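Local structure of phosphoethanolamine N-methyltransferase 1 (Haemonchus contortus, 4KRG) at residues A[27-33]-A[67-71]; A[136-141]-A[249-253]; A[402-408]-A[458-464]. The protein transfers a methyl group from S-adenosylmethionine to phosphoethanolamine, probably the first methylation on the nematode route to phosphocholine. All blocks are in the same frame, centred on the assembly; numbering follows the deposited sequence.

Contact 1 (A[27-33]-A[67-71]); sequences PDTNSMM and GIGRF. With SAH (S-adenosyl-L-homocysteine), chain D; OPE (phosphoric acid mono-(2-amino-ethyl) ester), chain C.
Met32, a selenomethionine, bends at chi2 (-55°) and again at chi3, and the two bends bring SE against the backbone of Gly67 and Ile68. Ile68 places CG1 between its own N and carbonyl carbon (chi1 64°), and CD1 reaches the first turn of helix 29-33. Residues 67-71 belong to the glycine-rich loop of a Rossmann-like class I methyltransferase, a GxGxG pattern formed with Gly65. The loop runs directly into helix 70-78.

Met32 SE sits 3.6 Å from Ile68 N. Just behind it, Met32 CG touches Ile68 CG1 at 3.7 Å. The two branches of Ile68 spread along the other segment: CD1 lies 3.6 Å from Asp28 C, and CG2 lies 3.6 Å from Pro27 O. Asp28 is the N-cap of the short helix, and its OD1 accepts from Ser31 N. Phe91 and Lys94 of helix 89-98 cover the apolar side of the contact.

Arg70 carries the polar part. Its extended chain lays the guanidinium beside the carboxylate of S-adenosylhomocysteine. Arg70 NE donates to OXT of this ligand at 2.6 Å, with a bent N-H...O angle of 134°. Arg70 NH2 donates to its O at 3.2 Å. The two bonds, one to each oxygen, would restrain the rotation of the carboxylate. Met33 CG lies over one guanidinium face and Phe71 CE2 over the opposite one, both towards the rim. Glu42 forms a salt bridge with Arg70 NH1, so a second-shell acid helps position the arginine.

Helix 29-33 also borders the phosphoethanolamine site. The carbonyl of Met32 faces both ligands: its O accepts a weak bond from the amine N of phosphoethanolamine at 3.4 Å and lies 3.3 Å from SD of S-adenosylhomocysteine.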
loop_
_atom_site.group_PDB
_atom_site.type_symbol
_atom_site.label_atom_id
_atom_site.label_comp_id
_atom_site.label_asym_id
_atom_site.label_seq_id
_atom_site.Cartn_x
_atom_site.Cartn_y
_atom_site.Cartn_z
ATOM N N PRO A 27 4.072 -21.593 -20.544
ATOM C CA PRO A 27 4.775 -20.327 -20.325
ATOM C C PRO A 27 4.010 -19.184 -20.984
ATOM O O PRO A 27 4.420 -18.680 -22.034
ATOM C CB PRO A 27 6.118 -20.557 -21.016
ATOM C CG PRO A 27 5.809 -21.534 -22.094
ATOM C CD PRO A 27 4.754 -22.443 -21.533
ATOM N N ASP A 28 2.898 -18.786 -20.367
ATOM C CA ASP A 28 2.060 -17.717 -20.905
ATOM C C ASP A 28 1.488 -16.821 -19.802
ATOM O O ASP A 28 1.662 -17.099 -18.616
ATOM C CB ASP A 28 0.945 -18.287 -21.804
ATOM C CG ASP A 28 0.006 -19.238 -21.068
ATOM O OD1 ASP A 28 -0.398 -18.921 -19.931
ATOM O OD2 ASP A 28 -0.343 -20.303 -21.631
ATOM N N THR A 29 0.794 -15.759 -20.198
ATOM C CA THR A 29 0.274 -14.795 -19.233
ATOM C C THR A 29 -0.772 -15.389 -18.290
ATOM O O THR A 29 -0.983 -14.868 -17.196
ATOM C CB THR A 29 -0.264 -13.506 -19.904
ATOM O OG1 THR A 29 -1.265 -13.841 -20.871
ATOM C CG2 THR A 29 0.864 -12.735 -20.569
ATOM N N ASN A 30 -1.425 -16.471 -18.706
ATOM C CA ASN A 30 -2.364 -17.154 -17.827
ATOM C C ASN A 30 -1.656 -17.682 -16.580
ATOM O O ASN A 30 -2.173 -17.578 -15.477
ATOM C CB ASN A 30 -3.071 -18.307 -18.550
ATOM C CG ASN A 30 -4.068 -17.833 -19.593
ATOM O OD1 ASN A 30 -4.672 -16.768 -19.461
ATOM N ND2 ASN A 30 -4.261 -18.641 -20.631
ATOM N N SER A 31 -0.468 -18.251 -16.765
ATOM C CA SER A 31 0.306 -18.781 -15.645
ATOM C C SER A 31 0.889 -17.687 -14.755
ATOM O O SER A 31 0.869 -17.796 -13.524
ATOM C CB SER A 31 1.427 -19.687 -16.145
ATOM O OG SER A 31 0.903 -20.919 -16.598
HETATM N N MSE A 32 1.406 -16.639 -15.390
HETATM C CA MSE A 32 2.032 -15.522 -14.692
HETATM C C MSE A 32 1.061 -14.868 -13.735
HETATM O O MSE A 32 1.443 -14.380 -12.676
HETATM C CB MSE A 32 2.511 -14.473 -15.698
HETATM C CG MSE A 32 3.527 -14.980 -16.704
HETATM SE SE MSE A 32 5.102 -15.790 -15.852
HETATM C CE MSE A 32 4.517 -17.650 -15.827
HETATM N N MSE A 33 -0.204 -14.851 -14.125
HETATM C CA MSE A 33 -1.214 -14.176 -13.335
HETATM C C MSE A 33 -2.129 -15.180 -12.656
HETATM O O MSE A 33 -2.973 -14.794 -11.854
HETATM C CB MSE A 33 -2.003 -13.216 -14.218
HETATM C CG MSE A 33 -1.098 -12.304 -15.048
HETATM SE SE MSE A 33 -2.102 -10.944 -16.030
HETATM C CE MSE A 33 -2.177 -9.542 -14.658
ATOM N N GLY A 67 9.645 -14.498 -14.711
ATOM C CA GLY A 67 8.908 -15.444 -15.536
ATOM C C GLY A 67 9.159 -15.218 -17.020
ATOM O O GLY A 67 10.295 -14.994 -17.436
ATOM N N ILE A 68 8.093 -15.239 -17.816
ATOM C CA ILE A 68 8.205 -15.065 -19.262
ATOM C C ILE A 68 8.584 -13.635 -19.644
ATOM O O ILE A 68 8.725 -13.313 -20.828
ATOM C CB ILE A 68 6.915 -15.471 -19.990
ATOM C CG1 ILE A 68 5.758 -14.548 -19.590
ATOM C CG2 ILE A 68 6.592 -16.937 -19.720
ATOM C CD1 ILE A 68 4.468 -14.812 -20.362
ATOM N N GLY A 69 8.709 -12.780 -18.634
ATOM C CA GLY A 69 9.343 -11.485 -18.783
ATOM C C GLY A 69 8.488 -10.338 -19.263
ATOM O O GLY A 69 9.008 -9.408 -19.883
ATOM N N ARG A 70 7.190 -10.368 -18.979
ATOM C CA ARG A 70 6.322 -9.299 -19.480
ATOM C C ARG A 70 6.714 -7.903 -18.971
ATOM O O ARG A 70 6.487 -6.913 -19.648
ATOM C CB ARG A 70 4.843 -9.609 -19.238
ATOM C CG ARG A 70 4.481 -9.843 -17.806
ATOM C CD ARG A 70 3.064 -10.380 -17.648
ATOM N NE ARG A 70 2.686 -10.295 -16.247
ATOM C CZ ARG A 70 1.963 -9.322 -15.704
ATOM N NH1 ARG A 70 1.483 -8.329 -16.436
ATOM N NH2 ARG A 70 1.716 -9.355 -14.413
ATOM N N PHE A 71 7.315 -7.826 -17.792
ATOM C CA PHE A 71 7.858 -6.558 -17.316
ATOM C C PHE A 71 9.255 -6.303 -17.880
ATOM O O PHE A 71 9.579 -5.176 -18.261
ATOM C CB PHE A 71 7.896 -6.519 -15.788
ATOM C CG PHE A 71 6.543 -6.453 -15.153
ATOM C CD1 PHE A 71 5.799 -5.285 -15.205
ATOM C CD2 PHE A 71 6.015 -7.552 -14.498
ATOM C CE1 PHE A 71 4.542 -5.213 -14.614
ATOM C CE2 PHE A 71 4.758 -7.484 -13.904
ATOM C CZ PHE A 71 4.025 -6.312 -13.967
HETATM N N SAH D . 6.602 -11.500 -11.915
HETATM C CA SAH D . 6.021 -12.064 -13.144
HETATM C CB SAH D . 5.564 -13.533 -12.848
HETATM C CG SAH D . 4.607 -13.657 -11.664
HETATM S SD SAH D . 4.236 -15.356 -11.140
HETATM C C SAH D . 4.900 -11.236 -13.631
HETATM O O SAH D . 4.178 -10.659 -12.832
HETATM O OXT SAH D . 4.524 -11.386 -14.773
HETATM C "C5'" SAH D . 5.673 -15.881 -10.169
HETATM C "C4'" SAH D . 6.947 -15.995 -10.809
HETATM O "O4'" SAH D . 7.996 -15.968 -9.804
HETATM C "C3'" SAH D . 7.082 -17.280 -11.521
HETATM O "O3'" SAH D . 7.800 -17.076 -12.717
HETATM C "C2'" SAH D . 7.867 -18.110 -10.618
HETATM O "O2'" SAH D . 8.585 -19.082 -11.325
HETATM C "C1'" SAH D . 8.762 -17.122 -9.970
HETATM N N9 SAH D . 9.315 -17.579 -8.647
HETATM C C8 SAH D . 8.630 -17.910 -7.545
HETATM N N7 SAH D . 9.519 -18.109 -6.570
HETATM C C5 SAH D . 10.752 -17.906 -7.037
HETATM C C6 SAH D . 12.034 -17.976 -6.466
HETATM N N6 SAH D . 12.215 -18.322 -5.147
HETATM N N1 SAH D . 13.091 -17.692 -7.249
HETATM C C2 SAH D . 12.949 -17.354 -8.525
HETATM N N3 SAH D . 11.735 -17.280 -9.097
HETATM C C4 SAH D . 10.629 -17.546 -8.380
HETATM C CA OPE C . -1.320 -14.488 -8.766
HETATM C CB OPE C . -0.270 -14.747 -9.795
HETATM O O1 OPE C . -3.751 -15.514 -7.624
HETATM O O2 OPE C . -2.625 -14.220 -5.873
HETATM O O3 OPE C . -2.386 -16.701 -5.887
HETATM O O4 OPE C . -1.283 -15.311 -7.659
HETATM N N OPE C . 1.094 -14.818 -9.340
HETATM P P OPE C . -2.532 -15.455 -6.732
#

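Contact 2 (A[136-141]-A[249-253]); sequences DREVIE and VDDLL
The axes of the helical segments 136-141 and 249-253 approach to 9.9 Å with 124° between their N-to-C directions, and the CA atoms come nearest at Arg137 with Leu253 and at Ile140 with Val249. The contact is a helix-helix packing with an apolar layer and a charged, solvent-facing side.

Ile140 leads the apolar layer with two branches. Its CD1 comes to 3.6 Å from Leu253 CA, close against the backbone of the second helix. Its CG2 meets Leu252 CD1 at 3.7 Å. Leu253 splits its two methyls: CD1 packs against both Asp136 CB and Ile140 CD1, 3.7 Å from the latter, and CD2 comes to 3.4 Å from Arg137 NH1.

Arg137 carries the charged side. With CG opposite the backbone N (chi1 -164°) and the chain extended, it reaches across to Asp250. Both terminal nitrogens grip one oxygen: NH1 and NH2 of Arg137 each donate to Asp250 OD1 at 3.2 Å. The guanidinium and carboxylate planes are 63° apart, so this is not a flat paired bridge. On the same helix Arg137 NE makes a longer salt bridge of 3.6 Å to Glu141 OE1. The arginine thus bridges two acids, and the network spans both helices. Val249 CG1 lies over one face of the guanidinium.

The carboxylate of Asp136 turns to other partners, a salt bridge with Arg187 and a hydrogen bond with Ser257. Leu195 of helix 189-198 touches both Ile140 and Leu252. Helix 136-149 of the methyltransferase fold is thereby joined to two later helices, 189-198 and 249-271, with Phe256 of the latter packing on Asp136 and Val139.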
loop_
_atom_site.group_PDB
_atom_site.type_symbol
_atom_site.label_atom_id
_atom_site.label_comp_id
_atom_site.label_asym_id
_atom_site.label_seq_id
_atom_site.Cartn_x
_atom_site.Cartn_y
_atom_site.Cartn_z
ATOM N N ASP A 136 8.620 -16.544 5.699
ATOM C CA ASP A 136 8.863 -15.308 6.435
ATOM C C ASP A 136 10.351 -15.011 6.593
ATOM O O ASP A 136 10.777 -13.867 6.439
ATOM C CB ASP A 136 8.196 -15.358 7.813
ATOM C CG ASP A 136 6.716 -15.054 7.760
ATOM O OD1 ASP A 136 6.132 -15.085 6.659
ATOM O OD2 ASP A 136 6.135 -14.788 8.831
ATOM N N ARG A 137 11.148 -16.033 6.892
ATOM C CA ARG A 137 12.577 -15.805 7.068
ATOM C C ARG A 137 13.236 -15.419 5.750
ATOM O O ARG A 137 14.092 -14.536 5.711
ATOM C CB ARG A 137 13.282 -17.019 7.674
ATOM C CG ARG A 137 14.661 -16.670 8.212
ATOM C CD ARG A 137 15.352 -17.847 8.891
ATOM N NE ARG A 137 16.593 -17.431 9.541
ATOM C CZ ARG A 137 16.720 -17.224 10.848
ATOM N NH1 ARG A 137 15.686 -17.410 11.657
ATOM N NH2 ARG A 137 17.886 -16.839 11.350
ATOM N N GLU A 138 12.820 -16.071 4.668
ATOM C CA GLU A 138 13.342 -15.776 3.335
ATOM C C GLU A 138 12.990 -14.369 2.845
ATOM O O GLU A 138 13.804 -13.723 2.182
ATOM C CB GLU A 138 12.859 -16.825 2.332
ATOM C CG GLU A 138 13.461 -18.201 2.559
ATOM C CD GLU A 138 12.722 -19.305 1.824
ATOM O OE1 GLU A 138 11.610 -19.053 1.305
ATOM O OE2 GLU A 138 13.254 -20.431 1.765
ATOM N N VAL A 139 11.781 -13.905 3.160
ATOM C CA VAL A 139 11.367 -12.547 2.815
ATOM C C VAL A 139 12.328 -11.540 3.441
ATOM O O VAL A 139 12.812 -10.624 2.772
ATOM C CB VAL A 139 9.922 -12.250 3.284
ATOM C CG1 VAL A 139 9.615 -10.762 3.175
ATOM C CG2 VAL A 139 8.922 -13.039 2.459
ATOM N N ILE A 140 12.619 -11.731 4.722
ATOM C CA ILE A 140 13.528 -10.849 5.441
ATOM C C ILE A 140 14.928 -10.934 4.835
ATOM O O ILE A 140 15.573 -9.913 4.584
ATOM C CB ILE A 140 13.563 -11.192 6.942
ATOM C CG1 ILE A 140 12.179 -10.968 7.556
ATOM C CG2 ILE A 140 14.594 -10.342 7.654
ATOM C CD1 ILE A 140 11.939 -11.709 8.857
ATOM N N GLU A 141 15.379 -12.157 4.574
ATOM C CA GLU A 141 16.688 -12.377 3.978
ATOM C C GLU A 141 16.759 -11.798 2.569
ATOM O O GLU A 141 17.776 -11.235 2.179
ATOM C CB GLU A 141 17.039 -13.869 3.996
ATOM C CG GLU A 141 17.251 -14.409 5.408
ATOM C CD GLU A 141 17.595 -15.888 5.440
ATOM O OE1 GLU A 141 18.121 -16.354 6.475
ATOM O OE2 GLU A 141 17.330 -16.588 4.440
ATOM N N VAL A 249 18.077 -10.616 11.632
ATOM C CA VAL A 249 17.039 -11.457 11.039
ATOM C C VAL A 249 16.119 -12.038 12.115
ATOM O O VAL A 249 14.906 -12.084 11.941
ATOM C CB VAL A 249 17.642 -12.594 10.182
ATOM C CG1 VAL A 249 16.548 -13.452 9.577
ATOM C CG2 VAL A 249 18.496 -12.017 9.080
ATOM N N ASP A 250 16.700 -12.463 13.231
ATOM C CA ASP A 250 15.916 -13.015 14.331
ATOM C C ASP A 250 15.004 -11.975 14.984
ATOM O O ASP A 250 13.865 -12.284 15.335
ATOM C CB ASP A 250 16.835 -13.649 15.379
ATOM C CG ASP A 250 17.483 -14.934 14.890
ATOM O OD1 ASP A 250 16.854 -15.656 14.090
ATOM O OD2 ASP A 250 18.620 -15.223 15.312
ATOM N N ASP A 251 15.508 -10.753 15.141
ATOM C CA ASP A 251 14.732 -9.655 15.724
ATOM C C ASP A 251 13.577 -9.245 14.814
ATOM O O ASP A 251 12.493 -8.909 15.282
ATOM C CB ASP A 251 15.634 -8.439 15.999
ATOM C CG ASP A 251 16.407 -8.553 17.309
ATOM O OD1 ASP A 251 16.386 -9.633 17.941
ATOM O OD2 ASP A 251 17.044 -7.550 17.704
ATOM N N LEU A 252 13.819 -9.272 13.509
ATOM C CA LEU A 252 12.796 -8.933 12.531
ATOM C C LEU A 252 11.785 -10.060 12.401
ATOM O O LEU A 252 10.590 -9.815 12.256
ATOM C CB LEU A 252 13.428 -8.650 11.172
ATOM C CG LEU A 252 14.177 -7.325 11.053
ATOM C CD1 LEU A 252 15.003 -7.279 9.775
ATOM C CD2 LEU A 252 13.196 -6.167 11.098
ATOM N N LEU A 253 12.270 -11.294 12.468
ATOM C CA LEU A 253 11.421 -12.475 12.319
ATOM C C LEU A 253 10.379 -12.584 13.428
ATOM O O LEU A 253 9.215 -12.884 13.167
ATOM C CB LEU A 253 12.275 -13.746 12.247
ATOM C CG LEU A 253 11.560 -15.033 11.830
ATOM C CD1 LEU A 253 10.868 -14.876 10.489
ATOM C CD2 LEU A 253 12.529 -16.201 11.786
#

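Contact 3 (A[402-408]-A[458-464]); sequences VVLLEPV and NYLLIKA
Strands 402-408 and 458-464 pair antiparallel from Val402 with Ala464 to Val408 with Asn458, with segment axes 4.5 Å apart at closest and 152° between their directions. Eight backbone hydrogen bonds join them, two in each hydrogen-bonded pair. Those of the Leu404-Ile462 and Glu406-Leu460 pairs lie in the carbonyl planes; Leu404 N, for example, reaches Ile462 O at 2.7 Å. At the Val408-Asn458 end one bond, Asn458 N to Val408 O, bends to 138°. The order is as in class I methyltransferases, with a reversed last strand, here 458-465, between 400-408 and 428-432.

One face carries Val403, Leu405, Pro407, Tyr459, Leu461 and Lys463. Pro407 CB packs on Tyr459 CE1 at 3.7 Å. With chi1 near 180° (-179°), Leu405 sends CD1 towards the neighbouring strand, 4.0 Å from Tyr459 CB. The ring of Tyr459 meets Trp278 edge-to-face. Lys463 lies alongside Val403, and its NZ bonds to Ala286 O.

The other face holds Leu404, Ile462 and Ala464, all touching Met420 of helix 413-422. At its far end Val408 CG1 meets Leu460 CD1 at 3.9 Å. Glu406 bends at chi2, and its carboxylate accepts from the backbone N of Leu381 and Ala382. Those amides lie in helix 380-383, a setting that would tend to stabilise the buried charge.

A water donates to Val402 O at 2.8 Å and accepts from Lys463 NZ at 3.3 Å. The pairing thus rests on the backbone ladder and largely apolar faces, with the buried carboxylate of Glu406 satisfied by amides of helix 380-383.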
loop_
_atom_site.group_PDB
_atom_site.type_symbol
_atom_site.label_atom_id
_atom_site.label_comp_id
_atom_site.label_asym_id
_atom_site.label_seq_id
_atom_site.Cartn_x
_atom_site.Cartn_y
_atom_site.Cartn_z
ATOM N N VAL A 402 -13.111 22.608 1.654
ATOM C CA VAL A 402 -12.638 21.632 2.622
ATOM C C VAL A 402 -13.570 21.608 3.828
ATOM O O VAL A 402 -14.269 22.582 4.106
ATOM C CB VAL A 402 -11.194 21.923 3.081
ATOM C CG1 VAL A 402 -10.277 22.098 1.880
ATOM C CG2 VAL A 402 -11.154 23.169 3.955
ATOM N N VAL A 403 -13.592 20.472 4.515
ATOM C CA VAL A 403 -14.337 20.315 5.755
ATOM C C VAL A 403 -13.435 19.558 6.720
ATOM O O VAL A 403 -12.969 18.459 6.411
ATOM C CB VAL A 403 -15.662 19.537 5.548
ATOM C CG1 VAL A 403 -16.414 19.391 6.862
ATOM C CG2 VAL A 403 -16.543 20.229 4.528
ATOM N N LEU A 404 -13.163 20.154 7.874
ATOM C CA LEU A 404 -12.273 19.534 8.850
ATOM C C LEU A 404 -13.002 19.277 10.157
ATOM O O LEU A 404 -13.697 20.154 10.655
ATOM C CB LEU A 404 -11.072 20.435 9.128
ATOM C CG LEU A 404 -10.342 20.978 7.906
ATOM C CD1 LEU A 404 -9.260 21.947 8.336
ATOM C CD2 LEU A 404 -9.753 19.844 7.089
ATOM N N LEU A 405 -12.849 18.077 10.707
ATOM C CA LEU A 405 -13.283 17.805 12.076
ATOM C C LEU A 405 -12.018 17.739 12.912
ATOM O O LEU A 405 -11.086 17.004 12.582
ATOM C CB LEU A 405 -14.067 16.493 12.166
ATOM C CG LEU A 405 -14.620 16.074 13.536
ATOM C CD1 LEU A 405 -15.540 17.145 14.125
ATOM C CD2 LEU A 405 -15.352 14.749 13.427
ATOM N N GLU A 406 -11.960 18.528 13.976
ATOM C CA GLU A 406 -10.722 18.658 14.730
ATOM C C GLU A 406 -10.898 18.436 16.222
ATOM O O GLU A 406 -11.735 19.080 16.843
ATOM C CB GLU A 406 -10.119 20.045 14.504
ATOM C CG GLU A 406 -9.584 20.269 13.115
ATOM C CD GLU A 406 -8.393 19.387 12.812
ATOM O OE1 GLU A 406 -7.646 19.023 13.753
ATOM O OE2 GLU A 406 -8.207 19.055 11.621
ATOM N N PRO A 407 -10.095 17.530 16.806
ATOM C CA PRO A 407 -10.054 17.415 18.265
ATOM C C PRO A 407 -9.246 18.559 18.881
ATOM O O PRO A 407 -8.152 18.879 18.419
ATOM C CB PRO A 407 -9.343 16.077 18.486
ATOM C CG PRO A 407 -8.462 15.928 17.299
ATOM C CD PRO A 407 -9.224 16.536 16.149
ATOM N N VAL A 408 -9.803 19.200 19.900
ATOM C CA VAL A 408 -9.111 20.282 20.589
ATOM C C VAL A 408 -9.320 20.147 22.087
ATOM O O VAL A 408 -10.145 19.356 22.536
ATOM C CB VAL A 408 -9.617 21.669 20.151
ATOM C CG1 VAL A 408 -9.463 21.855 18.655
ATOM C CG2 VAL A 408 -11.073 21.870 20.577
ATOM N N ASN A 458 -12.653 17.734 22.924
ATOM C CA ASN A 458 -13.620 18.654 22.342
ATOM C C ASN A 458 -13.460 18.641 20.822
ATOM O O ASN A 458 -12.431 18.193 20.322
ATOM C CB ASN A 458 -13.416 20.056 22.906
ATOM C CG ASN A 458 -13.583 20.096 24.397
ATOM O OD1 ASN A 458 -14.488 19.468 24.937
ATOM N ND2 ASN A 458 -12.700 20.811 25.080
ATOM N N TYR A 459 -14.472 19.106 20.088
ATOM C CA TYR A 459 -14.420 19.048 18.629
ATOM C C TYR A 459 -14.899 20.306 17.929
ATOM O O TYR A 459 -15.923 20.882 18.289
ATOM C CB TYR A 459 -15.190 17.833 18.098
ATOM C CG TYR A 459 -14.473 16.535 18.338
ATOM C CD1 TYR A 459 -13.467 16.110 17.480
ATOM C CD2 TYR A 459 -14.786 15.743 19.433
ATOM C CE1 TYR A 459 -12.795 14.924 17.702
ATOM C CE2 TYR A 459 -14.121 14.553 19.667
ATOM C CZ TYR A 459 -13.126 14.152 18.800
ATOM O OH TYR A 459 -12.459 12.979 19.025
ATOM N N LEU A 460 -14.138 20.713 16.919
ATOM C CA LEU A 460 -14.523 21.808 16.048
ATOM C C LEU A 460 -14.803 21.258 14.662
ATOM O O LEU A 460 -14.091 20.375 14.171
ATOM C CB LEU A 460 -13.409 22.852 15.960
ATOM C CG LEU A 460 -12.947 23.525 17.251
ATOM C CD1 LEU A 460 -11.773 24.452 16.969
ATOM C CD2 LEU A 460 -14.088 24.291 17.901
ATOM N N LEU A 461 -15.844 21.778 14.031
ATOM C CA LEU A 461 -16.143 21.435 12.654
ATOM C C LEU A 461 -15.860 22.683 11.847
ATOM O O LEU A 461 -16.446 23.734 12.096
ATOM C CB LEU A 461 -17.606 21.026 12.514
ATOM C CG LEU A 461 -18.072 20.494 11.161
ATOM C CD1 LEU A 461 -17.277 19.265 10.763
ATOM C CD2 LEU A 461 -19.555 20.164 11.223
ATOM N N ILE A 462 -14.941 22.573 10.897
ATOM C CA ILE A 462 -14.481 23.733 10.144
ATOM C C ILE A 462 -14.723 23.555 8.642
ATOM O O ILE A 462 -14.503 22.474 8.093
ATOM C CB ILE A 462 -12.986 23.994 10.417
ATOM C CG1 ILE A 462 -12.743 24.092 11.926
ATOM C CG2 ILE A 462 -12.520 25.255 9.702
ATOM C CD1 ILE A 462 -11.314 23.895 12.336
ATOM N N LYS A 463 -15.199 24.617 7.993
ATOM C CA LYS A 463 -15.372 24.635 6.548
ATOM C C LYS A 463 -14.618 25.838 6.002
ATOM O O LYS A 463 -14.648 26.913 6.602
ATOM C CB LYS A 463 -16.855 24.749 6.182
ATOM C CG LYS A 463 -17.721 23.592 6.661
ATOM C CD LYS A 463 -19.208 23.900 6.533
ATOM C CE LYS A 463 -19.598 24.296 5.117
ATOM N NZ LYS A 463 -19.263 23.251 4.112
ATOM N N ALA A 464 -13.934 25.650 4.877
ATOM C CA ALA A 464 -13.239 26.740 4.200
ATOM C C ALA A 464 -12.992 26.376 2.742
ATOM O O ALA A 464 -13.483 25.362 2.255
ATOM C CB ALA A 464 -11.923 27.071 4.902
HETATM O O HOH W 1 -16.305 23.983 2.886
#

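In the fold
Contacts 1 and 2 lie in the same half of the chain, with centres about 28 Å apart. Contact 3 is on the opposite side of the chain's centre from both, about 50 Å from contact 1 between centres. Contacts 1 and 3 are buried, whereas contact 2 is partly exposed. Their chemistry follows their place. Contact 1 joins a loop to a short helix and turns the Arg70 guanidinium and the Met32 carbonyl to the ligands. Contact 2 joins two helices, with salt bridges at the solvent side. Contact 3 joins two strands through backbone bonds. Residues 67-71 and 136-141 both belong to the methyltransferase fold that binds S-adenosylhomocysteine, but the contacts share no helix or strand.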